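PDB 7MQ5: universal stress protein from Pseudomonas aeruginosa UCBPP-PA14, which is of unknown function but belongs to the universal stress protein family, whose members are generally linked to survival under stress. Local coordinates for residues Leu22-Lys25 against Arg26-Ile30; Gln58-Glu62 against Glu63-Val67; Asp112-Leu115 against Leu116-Ala119. One frame throughout, in Å; residues are numbered along the deposited sequence.

Contact 1: residues Leu22-Lys25 against Arg26-Ile30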
ATOM      1  N   LEU A  22      13.885  -4.543   4.091  1.00 12.80           N
ATOM      2  CA  LEU A  22      13.087  -3.295   4.187  1.00 13.32           C
ATOM      3  C   LEU A  22      11.717  -3.571   4.803  1.00 11.42           C
ATOM      4  O   LEU A  22      11.163  -2.625   5.365  1.00 12.07           O
ATOM      5  CB  LEU A  22      12.971  -2.588   2.829  1.00 14.83           C
ATOM      6  CG  LEU A  22      14.056  -1.549   2.512  1.00 17.38           C
ATOM      7  CD1 LEU A  22      14.066  -0.407   3.518  1.00 20.96           C
ATOM      8  CD2 LEU A  22      15.422  -2.176   2.450  1.00 19.94           C
ATOM      9  N   ALA A  23      11.155  -4.777   4.664  1.00 11.01           N
ATOM     10  CA  ALA A  23       9.812  -4.992   5.270  1.00 10.52           C
ATOM     11  C   ALA A  23       9.873  -4.729   6.778  1.00 10.53           C
ATOM     12  O   ALA A  23       9.027  -3.993   7.316  1.00 10.62           O
ATOM     13  CB  ALA A  23       9.290  -6.372   4.961  1.00 10.84           C
ATOM     14  N   LEU A  24      10.872  -5.294   7.445  1.00 11.16           N
ATOM     15  CA  LEU A  24      10.974  -5.084   8.909  1.00 11.23           C
ATOM     16  C   LEU A  24      11.341  -3.629   9.222  1.00 11.04           C
ATOM     17  O   LEU A  24      10.873  -3.110  10.235  1.00 11.94           O
ATOM     18  CB  LEU A  24      11.997  -6.052   9.503  1.00 11.78           C
ATOM     19  CG  LEU A  24      12.137  -6.005  11.024  1.00 13.31           C
ATOM     20  CD1 LEU A  24      10.800  -6.243  11.732  1.00 13.59           C
ATOM     21  CD2 LEU A  24      13.173  -7.028  11.457  1.00 14.97           C
ATOM     22  N   LYS A  25      12.167  -2.987   8.391  0.60 11.54           N
ATOM     23  CA  LYS A  25      12.503  -1.562   8.678  0.60 12.58           C
ATOM     24  C   LYS A  25      11.225  -0.712   8.634  0.60 11.32           C
ATOM     25  O   LYS A  25      11.022   0.121   9.542  0.60 12.09           O
ATOM     26  CB  LYS A  25      13.573  -1.054   7.708  0.60 14.88           C
ATOM     27  CG  LYS A  25      14.975  -1.575   7.997  0.60 17.75           C
ATOM     28  CD  LYS A  25      16.022  -1.095   7.022  0.60 22.58           C
ATOM     29  CE  LYS A  25      17.429  -1.397   7.492  0.60 26.57           C
ATOM     30  NZ  LYS A  25      17.752  -0.655   8.733  0.60 30.81           N
ATOM     31  N   ARG A  26      10.393  -0.882   7.607  1.00 10.99           N
ATOM     32  CA  ARG A  26       9.154  -0.062   7.572  1.00 11.33           C
ATOM     33  C   ARG A  26       8.269  -0.423   8.776  1.00 10.57           C
ATOM     34  O   ARG A  26       7.664   0.486   9.363  1.00 11.27           O
ATOM     35  CB  ARG A  26       8.323  -0.291   6.308  1.00 12.80           C
ATOM     36  CG  ARG A  26       9.043  -0.116   4.986  1.00 14.72           C
ATOM     37  CD  ARG A  26       9.937   1.076   4.889  1.00 15.08           C
ATOM     38  NE  ARG A  26      10.283   1.327   3.506  1.00 13.99           N
ATOM     39  CZ  ARG A  26      11.268   2.111   3.106  1.00 15.19           C
ATOM     40  NH1 ARG A  26      11.449   2.320   1.814  1.00 17.43           N
ATOM     41  NH2 ARG A  26      12.086   2.664   3.982  1.00 15.48           N
ATOM     42  N   ALA A  27       8.185  -1.715   9.120  1.00 10.27           N
ATOM     43  CA  ALA A  27       7.331  -2.140  10.253  1.00 10.65           C
ATOM     44  C   ALA A  27       7.812  -1.486  11.553  1.00 11.14           C
ATOM     45  O   ALA A  27       6.970  -1.046  12.356  1.00 12.53           O
ATOM     46  CB  ALA A  27       7.346  -3.642  10.361  1.00 10.63           C
ATOM     47  N   GLN A  28       9.135  -1.429  11.754  1.00 11.35           N
ATOM     48  CA  GLN A  28       9.688  -0.801  12.986  1.00 13.16           C
ATOM     49  C   GLN A  28       9.357   0.695  13.005  1.00 12.99           C
ATOM     50  O   GLN A  28       9.050   1.232  14.074  1.00 14.17           O
ATOM     51  CB  GLN A  28      11.199  -1.005  13.074  1.00 14.89           C
ATOM     52  CG  GLN A  28      11.612  -2.412  13.453  1.00 16.10           C
ATOM     53  CD  GLN A  28      13.108  -2.531  13.327  1.00 21.32           C
ATOM     54  OE1 GLN A  28      13.647  -2.631  12.229  1.00 30.23           O
ATOM     55  NE2 GLN A  28      13.792  -2.446  14.449  1.00 25.30           N
ATOM     56  N   LEU A  29       9.426   1.352  11.852  1.00 12.62           N
ATOM     57  CA  LEU A  29       9.133   2.804  11.836  1.00 13.75           C
ATOM     58  C   LEU A  29       7.667   3.021  12.211  1.00 12.88           C
ATOM     59  O   LEU A  29       7.381   3.847  13.091  1.00 14.50           O
ATOM     60  CB  LEU A  29       9.436   3.384  10.457  1.00 13.88           C
ATOM     61  CG  LEU A  29       9.241   4.893  10.346  1.00 16.13           C
ATOM     62  CD1 LEU A  29      10.276   5.633  11.170  1.00 20.31           C
ATOM     63  CD2 LEU A  29       9.306   5.342   8.896  1.00 17.19           C
ATOM     64  N   ILE A  30       6.774   2.270  11.570  1.00 11.79           N
ATOM     65  CA  ILE A  30       5.319   2.434  11.823  1.00 12.54           C
ATOM     66  C   ILE A  30       5.006   2.094  13.285  1.00 12.39           C
ATOM     67  O   ILE A  30       4.402   2.925  13.979  1.00 13.68           O
ATOM     68  CB  ILE A  30       4.518   1.561  10.844  1.00 12.81           C
ATOM     69  CG1 ILE A  30       4.706   2.008   9.392  1.00 12.50           C
ATOM     70  CG2 ILE A  30       3.052   1.530  11.241  1.00 13.44           C
ATOM     71  CD1 ILE A  30       4.308   0.953   8.381  1.00 14.30           C
TER

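Contact 2: residues Gln58-Glu62 against Glu63-Val67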
ATOM      1  N   GLN A  58      13.543 -11.459  20.213  1.00 14.15           N
ATOM      2  CA  GLN A  58      14.128 -11.013  21.508  1.00 16.78           C
ATOM      3  C   GLN A  58      14.709  -9.605  21.352  1.00 16.59           C
ATOM      4  O   GLN A  58      14.480  -8.764  22.233  1.00 17.67           O
ATOM      5  CB  GLN A  58      15.224 -11.977  21.972  1.00 21.63           C
ATOM      6  CG  GLN A  58      15.913 -11.569  23.270  1.00 30.67           C
ATOM      7  CD  GLN A  58      17.091 -12.455  23.603  1.00 40.31           C
ATOM      8  OE1 GLN A  58      17.298 -13.509  23.003  1.00 53.67           O
ATOM      9  NE2 GLN A  58      17.883 -12.028  24.573  1.00 47.08           N
ATOM     10  N   GLU A  59      15.428  -9.364  20.256  1.00 16.46           N
ATOM     11  CA  GLU A  59      16.073  -8.046  20.035  1.00 18.49           C
ATOM     12  C   GLU A  59      14.994  -6.966  19.906  1.00 16.59           C
ATOM     13  O   GLU A  59      15.151  -5.884  20.484  1.00 18.41           O
ATOM     14  CB  GLU A  59      16.964  -8.082  18.792  1.00 22.30           C
ATOM     15  CG  GLU A  59      18.227  -8.905  18.965  1.00 30.18           C
ATOM     16  CD  GLU A  59      19.204  -8.811  17.806  1.00 40.72           C
ATOM     17  OE1 GLU A  59      20.097  -9.683  17.712  1.00 53.21           O
ATOM     18  OE2 GLU A  59      19.079  -7.862  17.006  1.00 53.37           O
ATOM     19  N   LEU A  60      13.918  -7.263  19.179  1.00 14.91           N
ATOM     20  CA  LEU A  60      12.844  -6.258  18.975  1.00 15.20           C
ATOM     21  C   LEU A  60      12.094  -6.021  20.292  1.00 14.25           C
ATOM     22  O   LEU A  60      11.737  -4.876  20.564  1.00 15.07           O
ATOM     23  CB  LEU A  60      11.917  -6.755  17.863  1.00 15.12           C
ATOM     24  CG  LEU A  60      12.520  -6.774  16.454  1.00 16.19           C
ATOM     25  CD1 LEU A  60      11.700  -7.655  15.527  1.00 17.08           C
ATOM     26  CD2 LEU A  60      12.639  -5.365  15.897  1.00 19.57           C
ATOM     27  N   ARG A  61      11.861  -7.067  21.088  1.00 14.57           N
ATOM     28  CA  ARG A  61      11.152  -6.850  22.373  1.00 15.10           C
ATOM     29  C   ARG A  61      12.006  -5.959  23.287  1.00 16.10           C
ATOM     30  O   ARG A  61      11.429  -5.144  24.032  1.00 17.90           O
ATOM     31  CB  ARG A  61      10.825  -8.182  23.047  1.00 15.13           C
ATOM     32  CG  ARG A  61       9.834  -9.036  22.275  1.00 14.49           C
ATOM     33  CD  ARG A  61       9.428 -10.269  23.063  1.00 16.14           C
ATOM     34  NE  ARG A  61       8.580 -11.141  22.265  1.00 14.69           N
ATOM     35  CZ  ARG A  61       8.904 -12.342  21.817  1.00 16.71           C
ATOM     36  NH1 ARG A  61      10.072 -12.880  22.127  1.00 20.33           N
ATOM     37  NH2 ARG A  61       8.044 -13.012  21.074  1.00 19.59           N
ATOM     38  N   GLU A  62      13.334  -6.123  23.251  1.00 17.16           N
ATOM     39  CA  GLU A  62      14.245  -5.283  24.079  1.00 20.39           C
ATOM     40  C   GLU A  62      14.137  -3.819  23.628  1.00 21.04           C
ATOM     41  O   GLU A  62      14.373  -2.931  24.461  1.00 25.38           O
ATOM     42  CB  GLU A  62      15.681  -5.801  23.982  1.00 24.31           C
ATOM     43  CG  GLU A  62      15.882  -7.136  24.678  1.00 29.52           C
ATOM     44  CD  GLU A  62      17.252  -7.778  24.524  1.00 39.67           C
ATOM     45  OE1 GLU A  62      18.089  -7.236  23.765  1.00 49.51           O
ATOM     46  OE2 GLU A  62      17.478  -8.828  25.167  1.00 46.37           O
ATOM     47  N   GLU A  63      13.784  -3.587  22.360  1.00 20.62           N
ATOM     48  CA  GLU A  63      13.618  -2.222  21.783  1.00 21.65           C
ATOM     49  C   GLU A  63      12.209  -1.680  22.084  1.00 22.12           C
ATOM     50  O   GLU A  63      11.928  -0.543  21.665  1.00 23.45           O
ATOM     51  CB  GLU A  63      13.892  -2.231  20.276  1.00 24.23           C
ATOM     52  CG  GLU A  63      15.341  -2.497  19.902  1.00 29.58           C
ATOM     53  CD  GLU A  63      15.601  -2.585  18.405  1.00 37.51           C
ATOM     54  OE1 GLU A  63      14.664  -2.321  17.618  1.00 43.56           O
ATOM     55  OE2 GLU A  63      16.742  -2.919  18.025  1.00 54.52           O
ATOM     56  N   GLY A  64      11.338  -2.471  22.730  1.00 19.04           N
ATOM     57  CA  GLY A  64       9.990  -2.001  23.129  1.00 18.28           C
ATOM     58  C   GLY A  64       8.851  -2.473  22.235  1.00 16.03           C
ATOM     59  O   GLY A  64       7.700  -2.067  22.490  1.00 18.36           O
ATOM     60  N   TYR A  65       9.127  -3.313  21.242  1.00 13.84           N
ATOM     61  CA  TYR A  65       8.052  -3.764  20.328  1.00 13.06           C
ATOM     62  C   TYR A  65       7.339  -4.988  20.904  1.00 11.82           C
ATOM     63  O   TYR A  65       7.949  -5.795  21.622  1.00 13.93           O
ATOM     64  CB  TYR A  65       8.630  -4.120  18.955  1.00 13.02           C
ATOM     65  CG  TYR A  65       9.228  -2.952  18.215  1.00 13.64           C
ATOM     66  CD1 TYR A  65       8.427  -2.090  17.488  1.00 14.40           C
ATOM     67  CD2 TYR A  65      10.586  -2.690  18.252  1.00 16.10           C
ATOM     68  CE1 TYR A  65       8.955  -1.003  16.817  1.00 15.79           C
ATOM     69  CE2 TYR A  65      11.131  -1.607  17.580  1.00 18.00           C
ATOM     70  CZ  TYR A  65      10.310  -0.751  16.868  1.00 16.06           C
ATOM     71  OH  TYR A  65      10.830   0.325  16.202  1.00 18.67           O
ATOM     72  N   SER A  66       6.053  -5.089  20.579  1.00 12.01           N
ATOM     73  CA  SER A  66       5.241  -6.305  20.816  1.00 11.02           C
ATOM     74  C   SER A  66       5.449  -7.191  19.580  1.00 10.26           C
ATOM     75  O   SER A  66       5.167  -6.715  18.468  1.00 11.01           O
ATOM     76  CB  SER A  66       3.800  -5.942  21.015  1.00 11.91           C
ATOM     77  OG  SER A  66       2.989  -7.098  21.186  1.00 12.24           O
ATOM     78  N   VAL A  67       5.969  -8.407  19.766  1.00 10.23           N
ATOM     79  CA  VAL A  67       6.366  -9.252  18.608  1.00 10.34           C
ATOM     80  C   VAL A  67       5.968 -10.711  18.810  1.00  9.93           C
ATOM     81  O   VAL A  67       6.123 -11.246  19.913  1.00 11.01           O
ATOM     82  CB  VAL A  67       7.890  -9.185  18.396  1.00 12.86           C
ATOM     83  CG1 VAL A  67       8.319  -9.914  17.129  1.00 12.98           C
ATOM     84  CG2 VAL A  67       8.410  -7.760  18.402  1.00 15.22           C
TER
HETATM   85  O   HOH W   1       6.295  -9.296  22.574  1.00 12.01           O
HETATM   86  O   HOH W   2       8.518  -5.317  24.270  1.00 29.06           O

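Contact 3: residues Asp112-Leu115 against Leu116-Ala119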
ATOM      1  N   ASP A 112       3.578 -11.986  -6.303  1.00 13.63           N
ATOM      2  CA  ASP A 112       3.257 -10.665  -5.695  1.00 14.82           C
ATOM      3  C   ASP A 112       1.872 -10.215  -6.181  1.00 12.95           C
ATOM      4  O   ASP A 112       1.081  -9.675  -5.390  1.00 12.91           O
ATOM      5  CB  ASP A 112       4.239  -9.572  -6.138  1.00 18.58           C
ATOM      6  CG  ASP A 112       5.646  -9.590  -5.564  1.00 23.85           C
ATOM      7  OD1 ASP A 112       5.802 -10.083  -4.437  1.00 21.25           O
ATOM      8  OD2 ASP A 112       6.584  -9.055  -6.258  1.00 25.51           O
ATOM      9  N   TRP A 113       1.594 -10.418  -7.464  1.00 12.23           N
ATOM     10  CA  TRP A 113       0.282 -10.010  -8.019  1.00 12.71           C
ATOM     11  C   TRP A 113      -0.849 -10.821  -7.378  1.00 12.39           C
ATOM     12  O   TRP A 113      -1.910 -10.235  -7.109  1.00 13.31           O
ATOM     13  CB  TRP A 113       0.290 -10.084  -9.547  1.00 14.40           C
ATOM     14  CG  TRP A 113       0.770  -8.802 -10.152  1.00 17.37           C
ATOM     15  CD1 TRP A 113       1.909  -8.548 -10.859  1.00 20.12           C
ATOM     16  CD2 TRP A 113       0.127  -7.531  -9.966  1.00 17.57           C
ATOM     17  NE1 TRP A 113       1.964  -7.216 -11.190  1.00 19.72           N
ATOM     18  CE2 TRP A 113       0.909  -6.562 -10.616  1.00 19.83           C
ATOM     19  CE3 TRP A 113      -1.022  -7.132  -9.278  1.00 18.39           C
ATOM     20  CZ2 TRP A 113       0.527  -5.222 -10.663  1.00 18.16           C
ATOM     21  CZ3 TRP A 113      -1.378  -5.804  -9.287  1.00 19.81           C
ATOM     22  CH2 TRP A 113      -0.614  -4.868  -9.980  1.00 20.35           C
ATOM     23  N   LYS A 114      -0.643 -12.111  -7.127  1.00 13.15           N
ATOM     24  CA  LYS A 114      -1.713 -12.922  -6.493  1.00 13.41           C
ATOM     25  C   LYS A 114      -1.918 -12.439  -5.052  1.00 12.81           C
ATOM     26  O   LYS A 114      -3.066 -12.389  -4.602  1.00 13.23           O
ATOM     27  CB  LYS A 114      -1.367 -14.406  -6.599  1.00 15.24           C
ATOM     28  CG  LYS A 114      -1.492 -14.949  -8.017  1.00 18.18           C
ATOM     29  CD  LYS A 114      -1.118 -16.400  -8.174  1.00 20.96           C
ATOM     30  CE  LYS A 114      -1.298 -16.884  -9.597  1.00 27.94           C
ATOM     31  NZ  LYS A 114      -0.834 -18.277  -9.750  1.00 34.71           N
ATOM     32  N   LEU A 115      -0.837 -12.071  -4.369  1.00 12.08           N
ATOM     33  CA  LEU A 115      -0.976 -11.526  -2.998  1.00 11.68           C
ATOM     34  C   LEU A 115      -1.820 -10.247  -3.057  1.00 11.42           C
ATOM     35  O   LEU A 115      -2.745 -10.078  -2.241  1.00 12.11           O
ATOM     36  CB  LEU A 115       0.407 -11.229  -2.412  1.00 11.78           C
ATOM     37  CG  LEU A 115       0.400 -10.517  -1.064  1.00 11.93           C
ATOM     38  CD1 LEU A 115      -0.308 -11.346  -0.013  1.00 12.42           C
ATOM     39  CD2 LEU A 115       1.814 -10.174  -0.634  1.00 12.97           C
ATOM     40  N   LEU A 116      -1.480  -9.344  -3.970  1.00 11.33           N
ATOM     41  CA  LEU A 116      -2.235  -8.067  -4.043  1.00 11.31           C
ATOM     42  C   LEU A 116      -3.695  -8.288  -4.438  1.00 11.73           C
ATOM     43  O   LEU A 116      -4.563  -7.560  -3.958  1.00 12.71           O
ATOM     44  CB  LEU A 116      -1.563  -7.141  -5.051  1.00 11.14           C
ATOM     45  CG  LEU A 116      -0.218  -6.580  -4.614  1.00 11.95           C
ATOM     46  CD1 LEU A 116       0.417  -5.784  -5.732  1.00 16.04           C
ATOM     47  CD2 LEU A 116      -0.356  -5.734  -3.360  1.00 14.08           C
ATOM     48  N   ARG A 117      -3.950  -9.259  -5.308  0.60 11.64           N
ATOM     49  CA  ARG A 117      -5.328  -9.542  -5.764  0.60 12.68           C
ATOM     50  C   ARG A 117      -6.186 -10.039  -4.597  0.60 12.91           C
ATOM     51  O   ARG A 117      -7.266  -9.464  -4.358  0.60 13.87           O
ATOM     52  CB  ARG A 117      -5.238 -10.583  -6.884  0.60 14.80           C
ATOM     53  CG  ARG A 117      -6.570 -10.995  -7.480  0.60 18.02           C
ATOM     54  CD  ARG A 117      -6.338 -11.767  -8.767  0.60 21.13           C
ATOM     55  NE  ARG A 117      -5.575 -10.983  -9.734  0.60 22.09           N
ATOM     56  CZ  ARG A 117      -4.324 -11.220 -10.133  0.60 23.57           C
ATOM     57  NH1 ARG A 117      -3.649 -12.272  -9.700  0.60 25.87           N
ATOM     58  NH2 ARG A 117      -3.761 -10.405 -11.008  0.60 26.11           N
ATOM     59  N   PHE A 118      -5.660 -10.996  -3.832  1.00 12.39           N
ATOM     60  CA  PHE A 118      -6.504 -11.710  -2.835  1.00 13.65           C
ATOM     61  C   PHE A 118      -6.378 -11.202  -1.404  1.00 11.91           C
ATOM     62  O   PHE A 118      -7.215 -11.614  -0.593  1.00 12.84           O
ATOM     63  CB  PHE A 118      -6.234 -13.213  -2.935  1.00 16.11           C
ATOM     64  CG  PHE A 118      -6.732 -13.788  -4.235  1.00 19.35           C
ATOM     65  CD1 PHE A 118      -8.095 -13.876  -4.487  1.00 24.94           C
ATOM     66  CD2 PHE A 118      -5.851 -14.195  -5.220  1.00 19.91           C
ATOM     67  CE1 PHE A 118      -8.568 -14.376  -5.692  1.00 28.69           C
ATOM     68  CE2 PHE A 118      -6.323 -14.702  -6.421  1.00 26.03           C
ATOM     69  CZ  PHE A 118      -7.679 -14.788  -6.657  1.00 25.48           C
ATOM     70  N   ALA A 119      -5.400 -10.358  -1.093  1.00 11.33           N
ATOM     71  CA  ALA A 119      -5.262  -9.947   0.323  1.00 11.25           C
ATOM     72  C   ALA A 119      -6.490  -9.169   0.773  1.00 10.66           C
ATOM     73  O   ALA A 119      -6.835  -8.156   0.164  1.00 11.85           O
ATOM     74  CB  ALA A 119      -4.019  -9.128   0.500  1.00 11.19           C
TER

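Contact 1: residues Leu22-Lys25 against Arg26-Ile30
Leu22 and Arg26 meet one turn apart near the start of helix 22-34. The leucine methyl CD1 lies over one face of the guanidinium, displaced toward its rim, and is 3.7 Å from Arg26 NH2. The arginine chain folds to reach this place. Its CG stands beside the backbone N (chi1 -54°), 3.3 Å from Leu22 O. A bend at chi2 (-44°) then brings the guanidinium against the leucine methyl. The guanidinium is buried, and its polar atoms are satisfied by other parts of the chain. NE makes a salt bridge with Asp270, and NH2 bonds to the carbonyl of Arg130.

The backbone carries regular helical bonds. Arg26 N donates to Leu22 O at 2.9 Å, nearly straight at the hydrogen (172°), and Ala27 N donates to Ala23 O at 3.0 Å. Helix 22-34 is the crossover helix of the beta-alpha-beta unit formed with strands 9-13 and 37-43. Its tight face is built of small and branched residues. Ala23 and Ala27 lie on Val12 and Ile94, and Ile30 reaches Ile10 and Ile94, so the helix sits close to the sheet.

Leu24, Gln28 and Leu29 are partly exposed. Gln28 passes obliquely by Leu24, its OE1 3.9 Å from Leu24 CG, and both side chains touch Leu60 of helix 50-62. Gln28 NE2 makes a weak hydrogen bond to Glu63 OE1. Gln28 N is bonded to Leu24 O, and Leu29 N to Lys25 O at 3.1 Å. Leu29 turns its end away from the preceding turn and packs on Trp132 and Thr133. Lys25 is exposed on the solvent side and does not hold one fixed position.

Contact 2: residues Gln58-Glu62 against Glu63-Val67
Leu60 O and Arg61 O receive the bonds that close helix 50-62. Tyr65 N donates to Leu60 O at 3.1 Å, and Gly64 N to Arg61 O at 3.0 Å, from well above the carbonyl plane. With the positive phi of Gly64 (102°), this is a Schellman motif. Glu63 N adds weak bonds to Glu59 O and Leu60 O. Leu60 O also lies at the edge of the Tyr65 ring, in its plane.

Arg61 bonds the loop with its guanidinium. Its chain is extended from CG to NE, and NH2 reaches Val67 O at 2.9 Å, with a weak bond from NE to the same oxygen. One water accepts from both Arg61 NE and Val67 N. A second water donates to Arg61 O and Tyr65 O. Arg61 CA also makes a C-H...O contact with Tyr65 O.

Apolar contacts centre on Leu60. Its CB meets Val67 CG2 at 3.7 Å. Its CD2 is 4.1 Å from Tyr65 CD2, the two side chains lying at a slant.

The turn leads into outer strand 67-72. Leu60 and Val67 pack on Leu40 of strand 37-43, while Tyr65 touches Leu38 there and Ala31 of helix 22-34.

Contact 3: residues Asp112-Leu115 against Leu116-Ala119
Trp113 and Leu116 touch near the end of helix 110-118, the crossover helix between parallel strands 92-96 and 123-126. The carbonyls of 112-115 are all used. Leu116 N donates to Asp112 O, and Arg117 N to Trp113 O, both at 2.9 Å. Phe118 N bonds to Lys114 O. The last bond, Ala119 N to Leu115 O, is more bent at the hydrogen (138°), where the chain leaves the helix.

The carbonyls of Leu116 and Ala119 both accept from Lys275 NZ, so one ammonium group bridges the helix end. Buried Asp112 has its OD1 in a salt bridge with Lys95. Trp113 NE1 donates to Asp265.

Leu116 CD1 lies over one face of the indole, offset toward the rim and 4.0 Å from Trp113 CZ3. Leu116 also packs on Val123 and Met125 of the sheet. Leu115 and Phe118 pack on helix 77-88.

Arg117 folds back by a bend at chi3 (-58°) in one of its two conformers. There Trp113 O lies over one face of the guanidinium, toward its rim. Lys114 CG lies at the guanidinium edge, 3.8 Å from Arg117 NH1. Phe118 CD2 comes to 3.4 Å from Lys114 O.

In the fold
All three contacts are local, but their surroundings differ. Contacts 1 and 3 each lie on a crossover helix of a beta-alpha-beta unit, partly buried against the sheet. Their buried charges, on Arg26 and Asp112, find partners in other parts of the chain. Contact 2 is more exposed and farther out, its centre about 25 Å from that of the chain, beside outer strand 67-72. There a Schellman turn and bound water join some packing on strand 37-43. Contacts 1 and 2 touch directly: Gln28 O and Tyr65 OH form a probable hydrogen bond of 2.9 Å, and Leu24 meets Leu60. Contact 3 stands apart from both, its nearest atoms about 10 Å from those of contact 1.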